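Local coordinates for tail protein, 43 kDa (Neisseria meningitidis MC58, PDB 3D37), which is of uncharacterised function but is probably a structural component of a phage-like contractile tail, related to baseplate proteins, at residues Val301-Asp306 / Ala312-Met317. Residues are numbered along the deposited sequence; the frame is centred on the assembly and turned at random.
Sequences VHVIDD and AVFFLM
The β-hairpin formed by strands 300-305 and 310-324 brings V301, H302 and V303 against F314, V313 and A312 in antiparallel register. V301 and F314 form a hydrogen-bonded pair, with V301 N to F314 O at 2.8 Å and a matching bond from F314 N to V301 O. V303 and A312 form the next such pair; V303 N meets A312 O at 2.8 Å, while the return bond from A312 N to V303 O is longer, 3.1 Å. Between them lies the non-hydrogen-bonded pair H302-V313, where the CA of V313 sits 3.4 Å from V301 O in a CA-H...O contact. This hairpin belongs to the C-terminal domain, a member of the phage-barrel clan; V301, V303, A312 and F314 share one face, and all but A312 are buried. With CG anti to the carbonyl carbon and beside the backbone N (chi1 -60°), the F314 side chain crosses that of V303 at about a right angle, CD2 touching V303 CG2 at 3.7 Å; L280 packs against F314 and I282 against V303, both from strand 278-285. On the other face, the H302 ring turns its CD2 edge to A312 O (3.3 Å), its orientation fixed by hydrogen bonds between NE2 and D311 OD1 and between ND1 and T188 OG1.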
ATOM      1  N   VAL A 301      13.910  35.221  -0.083  1.00 29.67           N
ATOM      2  CA  VAL A 301      14.608  34.143  -0.720  1.00 29.94           C
ATOM      3  C   VAL A 301      14.607  34.375  -2.239  1.00 31.58           C
ATOM      4  O   VAL A 301      13.544  34.597  -2.868  1.00 30.80           O
ATOM      5  CB  VAL A 301      13.985  32.729  -0.369  1.00 30.65           C
ATOM      6  CG1 VAL A 301      14.844  31.632  -0.967  1.00 28.33           C
ATOM      7  CG2 VAL A 301      13.848  32.531   1.148  1.00 27.26           C
ATOM      8  N   HIS A 302      15.806  34.413  -2.813  1.00 31.55           N
ATOM      9  CA  HIS A 302      15.946  34.487  -4.248  1.00 32.23           C
ATOM     10  C   HIS A 302      15.781  33.086  -4.822  1.00 31.37           C
ATOM     11  O   HIS A 302      16.463  32.128  -4.402  1.00 32.13           O
ATOM     12  CB  HIS A 302      17.316  35.098  -4.602  1.00 32.95           C
ATOM     13  CG  HIS A 302      17.576  35.201  -6.065  1.00 34.06           C
ATOM     14  ND1 HIS A 302      18.837  35.095  -6.600  1.00 36.79           N
ATOM     15  CD2 HIS A 302      16.743  35.424  -7.107  1.00 38.85           C
ATOM     16  CE1 HIS A 302      18.775  35.276  -7.907  1.00 39.09           C
ATOM     17  NE2 HIS A 302      17.514  35.477  -8.239  1.00 39.37           N
ATOM     18  N   VAL A 303      14.834  32.924  -5.734  1.00 31.02           N
ATOM     19  CA  VAL A 303      14.579  31.605  -6.354  1.00 31.30           C
ATOM     20  C   VAL A 303      14.870  31.618  -7.844  1.00 31.14           C
ATOM     21  O   VAL A 303      14.413  32.522  -8.555  1.00 29.83           O
ATOM     22  CB  VAL A 303      13.102  31.132  -6.117  1.00 31.25           C
ATOM     23  CG1 VAL A 303      12.811  29.760  -6.807  1.00 29.14           C
ATOM     24  CG2 VAL A 303      12.791  31.058  -4.616  1.00 31.18           C
ATOM     25  N   ILE A 304      15.633  30.611  -8.301  1.00 32.99           N
ATOM     26  CA  ILE A 304      15.891  30.402  -9.735  1.00 34.53           C
ATOM     27  C   ILE A 304      15.413  29.024 -10.212  1.00 35.26           C
ATOM     28  O   ILE A 304      15.771  27.970  -9.669  1.00 36.52           O
ATOM     29  CB  ILE A 304      17.379  30.654 -10.138  1.00 34.55           C
ATOM     30  CG1 ILE A 304      17.832  32.029  -9.664  1.00 33.97           C
ATOM     31  CG2 ILE A 304      17.586  30.536 -11.696  1.00 33.99           C
ATOM     32  CD1 ILE A 304      19.366  32.155  -9.637  1.00 35.10           C
ATOM     33  N   ASP A 305      14.568  29.046 -11.224  1.00 36.86           N
ATOM     34  CA  ASP A 305      14.183  27.824 -11.921  1.00 38.59           C
ATOM     35  C   ASP A 305      14.252  28.145 -13.405  1.00 39.68           C
ATOM     36  O   ASP A 305      13.325  28.720 -13.954  1.00 39.11           O
ATOM     37  CB  ASP A 305      12.771  27.413 -11.511  1.00 39.04           C
ATOM     38  CG  ASP A 305      12.341  26.104 -12.109  1.00 39.30           C
ATOM     39  OD1 ASP A 305      12.952  25.660 -13.110  1.00 41.42           O
ATOM     40  OD2 ASP A 305      11.416  25.474 -11.528  1.00 41.17           O
ATOM     41  N   ASP A 306      15.369  27.794 -14.030  1.00 41.83           N
ATOM     42  CA  ASP A 306      15.541  28.002 -15.480  1.00 43.37           C
ATOM     43  C   ASP A 306      14.490  27.275 -16.320  1.00 44.42           C
ATOM     44  O   ASP A 306      13.962  27.853 -17.258  1.00 45.02           O
ATOM     45  CB  ASP A 306      16.953  27.607 -15.928  1.00 43.68           C
ATOM     46  CG  ASP A 306      18.018  28.672 -15.561  1.00 44.12           C
ATOM     47  OD1 ASP A 306      17.687  29.731 -15.023  1.00 39.27           O
ATOM     48  OD2 ASP A 306      19.211  28.434 -15.833  1.00 49.45           O
ATOM     49  N   ALA A 312      13.492  35.408  -9.350  1.00 32.86           N
ATOM     50  CA  ALA A 312      12.868  36.482  -8.566  1.00 31.34           C
ATOM     51  C   ALA A 312      13.062  36.244  -7.088  1.00 29.67           C
ATOM     52  O   ALA A 312      13.497  35.160  -6.659  1.00 28.28           O
ATOM     53  CB  ALA A 312      11.370  36.554  -8.892  1.00 31.36           C
ATOM     54  N   VAL A 313      12.770  37.276  -6.315  1.00 28.02           N
ATOM     55  CA  VAL A 313      12.830  37.226  -4.880  1.00 28.82           C
ATOM     56  C   VAL A 313      11.377  37.086  -4.375  1.00 28.68           C
ATOM     57  O   VAL A 313      10.424  37.713  -4.908  1.00 28.96           O
ATOM     58  CB  VAL A 313      13.490  38.490  -4.253  1.00 28.82           C
ATOM     59  CG1 VAL A 313      13.443  38.450  -2.708  1.00 26.37           C
ATOM     60  CG2 VAL A 313      14.915  38.670  -4.760  1.00 29.71           C
ATOM     61  N   PHE A 314      11.245  36.219  -3.383  1.00 28.23           N
ATOM     62  CA  PHE A 314      10.004  35.922  -2.711  1.00 28.36           C
ATOM     63  C   PHE A 314      10.185  36.112  -1.201  1.00 27.88           C
ATOM     64  O   PHE A 314      11.304  36.028  -0.658  1.00 25.11           O
ATOM     65  CB  PHE A 314       9.522  34.499  -3.029  1.00 28.86           C
ATOM     66  CG  PHE A 314       9.287  34.258  -4.490  1.00 28.05           C
ATOM     67  CD1 PHE A 314       8.059  34.538  -5.069  1.00 30.97           C
ATOM     68  CD2 PHE A 314      10.310  33.781  -5.298  1.00 30.10           C
ATOM     69  CE1 PHE A 314       7.846  34.344  -6.440  1.00 30.35           C
ATOM     70  CE2 PHE A 314      10.126  33.598  -6.670  1.00 29.99           C
ATOM     71  CZ  PHE A 314       8.875  33.863  -7.245  1.00 31.51           C
ATOM     72  N   PHE A 315       9.047  36.379  -0.569  1.00 27.86           N
ATOM     73  CA  PHE A 315       8.922  36.625   0.857  1.00 28.00           C
ATOM     74  C   PHE A 315       8.392  35.380   1.585  1.00 27.73           C
ATOM     75  O   PHE A 315       7.370  34.776   1.194  1.00 27.25           O
ATOM     76  CB  PHE A 315       7.974  37.772   1.094  1.00 29.50           C
ATOM     77  CG  PHE A 315       7.814  38.115   2.535  1.00 29.11           C
ATOM     78  CD1 PHE A 315       8.878  38.657   3.240  1.00 31.00           C
ATOM     79  CD2 PHE A 315       6.601  37.881   3.207  1.00 30.26           C
ATOM     80  CE1 PHE A 315       8.749  38.967   4.607  1.00 31.48           C
ATOM     81  CE2 PHE A 315       6.463  38.185   4.577  1.00 31.50           C
ATOM     82  CZ  PHE A 315       7.540  38.731   5.277  1.00 31.75           C
ATOM     83  N   LEU A 316       9.129  34.961   2.596  1.00 26.56           N
ATOM     84  CA  LEU A 316       8.812  33.754   3.330  1.00 27.23           C
ATOM     85  C   LEU A 316       7.769  34.010   4.424  1.00 26.15           C
ATOM     86  O   LEU A 316       8.028  34.654   5.405  1.00 25.64           O
ATOM     87  CB  LEU A 316      10.073  33.095   3.894  1.00 26.93           C
ATOM     88  CG  LEU A 316       9.934  31.758   4.607  1.00 26.08           C
ATOM     89  CD1 LEU A 316       9.500  30.661   3.594  1.00 23.97           C
ATOM     90  CD2 LEU A 316      11.291  31.380   5.315  1.00 27.60           C
ATOM     91  N   MET A 317       6.595  33.456   4.226  1.00 26.52           N
ATOM     92  CA  MET A 317       5.419  33.801   5.055  1.00 27.18           C
ATOM     93  C   MET A 317       5.171  32.700   6.066  1.00 26.56           C
ATOM     94  O   MET A 317       4.558  32.915   7.081  1.00 27.44           O
ATOM     95  CB  MET A 317       4.203  33.986   4.098  1.00 26.65           C
ATOM     96  CG  MET A 317       2.953  34.481   4.695  1.00 28.87           C
ATOM     97  SD  MET A 317       2.861  36.274   5.107  1.00 30.49           S
ATOM     98  CE  MET A 317       2.824  36.793   3.356  1.00 18.25           C
TER